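Local coordinates for 6-phospho-beta-glucosidase (Thermotoga maritima, PDB 1UP7), which hydrolyses cellobiose 6'-phosphate to glucose 6-phosphate and glucose, using NAD(+) and a manganese ion as cofactors, at the interface of chains A and B. Residues are numbered along the deposited sequence; one frame, centred on the assembly and turned at random. Chains: chain A/B, 6-phospho-beta-glucosidase.

The interface of chains A and B. Residues chain A 235-236, 354, 356; chain B 370, 382, 385.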
# COMPACT_ATOMS: atom_id res chain seq x y z
N SER A 235 -14.07 6.43 27.15
CA SER A 235 -14.28 7.18 25.92
C SER A 235 -13.32 6.73 24.88
O SER A 235 -13.69 6.35 23.78
CB SER A 235 -14.06 8.66 26.20
OG SER A 235 -15.10 9.05 27.07
N VAL A 236 -12.05 6.77 25.25
CA VAL A 236 -10.95 6.50 24.36
C VAL A 236 -10.77 4.99 24.17
O VAL A 236 -10.34 4.55 23.10
CB VAL A 236 -9.65 7.10 24.94
CG1 VAL A 236 -8.45 6.71 24.12
CG2 VAL A 236 -9.76 8.62 25.05
N ASP A 354 -6.23 2.08 16.10
CA ASP A 354 -7.30 3.02 16.43
C ASP A 354 -6.96 4.43 15.90
O ASP A 354 -5.82 4.89 16.05
CB ASP A 354 -7.44 3.00 17.98
CG ASP A 354 -8.57 3.87 18.50
OD1 ASP A 354 -8.43 5.11 18.45
OD2 ASP A 354 -9.63 3.43 18.99
N PHE A 356 -7.54 7.32 16.96
CA PHE A 356 -7.09 8.21 18.04
C PHE A 356 -5.59 8.03 18.23
O PHE A 356 -4.83 8.99 18.31
CB PHE A 356 -7.79 7.88 19.36
CG PHE A 356 -7.43 8.79 20.51
CD1 PHE A 356 -8.13 9.97 20.73
CD2 PHE A 356 -6.39 8.46 21.39
CE1 PHE A 356 -7.82 10.80 21.81
CE2 PHE A 356 -6.06 9.29 22.45
CZ PHE A 356 -6.79 10.47 22.67
N LEU B 370 -12.98 10.01 13.73
CA LEU B 370 -13.40 9.86 15.11
C LEU B 370 -14.75 10.58 15.35
O LEU B 370 -15.64 10.06 16.05
CB LEU B 370 -12.31 10.38 16.06
CG LEU B 370 -11.12 9.41 16.28
CD1 LEU B 370 -9.96 10.11 17.03
CD2 LEU B 370 -11.50 8.08 17.01
N LEU B 382 -17.50 8.50 22.69
CA LEU B 382 -16.74 8.59 21.45
C LEU B 382 -16.57 10.03 21.00
O LEU B 382 -15.59 10.34 20.37
CB LEU B 382 -17.38 7.75 20.33
CG LEU B 382 -17.40 6.24 20.65
CD1 LEU B 382 -18.13 5.44 19.57
CD2 LEU B 382 -15.97 5.63 20.95
N LYS B 385 -13.64 11.39 22.84
CA LYS B 385 -12.49 10.83 22.16
C LYS B 385 -12.15 11.67 20.91
O LYS B 385 -11.00 12.08 20.73
CB LYS B 385 -12.81 9.38 21.80
CG LYS B 385 -11.64 8.57 21.23
CD LYS B 385 -12.11 7.17 20.89
CE LYS B 385 -11.02 6.42 20.18
NZ LYS B 385 -11.14 4.98 20.24
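B:Lys385, on helix 380-389 of one subunit, pushes its side chain into chain A and meets A:Asp354 tip to tip. Its ammonium nitrogen NZ forms a salt bridge and hydrogen bond with carboxylate oxygen OD2 of A:Asp354 at 2.5 Å, meeting the syn lone pair of OD2, the one turned toward OD1. NZ also donates to the backbone carbonyl O of A:Val236 at 3.0 Å, approaching at 133° to the C=O and tilted out of the carbonyl plane. That carbonyl belongs to the last residue of helix 230-236, whose C-terminal end would probably add to the pull on the ammonium. The second carboxylate oxygen, OD1 of A:Asp354, accepts a hydrogen bond from the backbone N of A:Phe356 (2.8 Å), which arrives on the anti side, somewhat out of the carboxylate plane, and helps to fix the rotation of the group facing the lysine.

The tight part lies along the lysine stem. With CG anti to the backbone N (chi1 -173°) and the chain extended beyond it, the methylenes lie along the groove that A:Val236 and A:Phe356 form where CG1 of A:Val236 rests over one face of the ring, near its rim. CD of B:Lys385 sits 3.7 Å from CA of A:Val236. CE of B:Lys385 lies 3.6 Å from CB of A:Phe356, whose ring meets the stem through CD1. The carbonyl O of A:Ser235 is 3.4 Å from CD of B:Lys385. An alanine here would probably leave A:Asp354 without its cationic partner and the A:Val236 carbonyl without this donor, and open a gap alongside A:Val236 and A:Phe356 where the stem had packed.

The flanks are looser. B:Leu370 brings methyl CD1 to CA of A:Phe356 at 3.6 Å, while B:Leu382 touches the carbonyl O of A:Ser235 with its methyl CD2; each leucine buries little surface. The patch, repeated by the two-fold, joins subunits of a protein that exists as dimer and tetramer. It probably helps hold them in register.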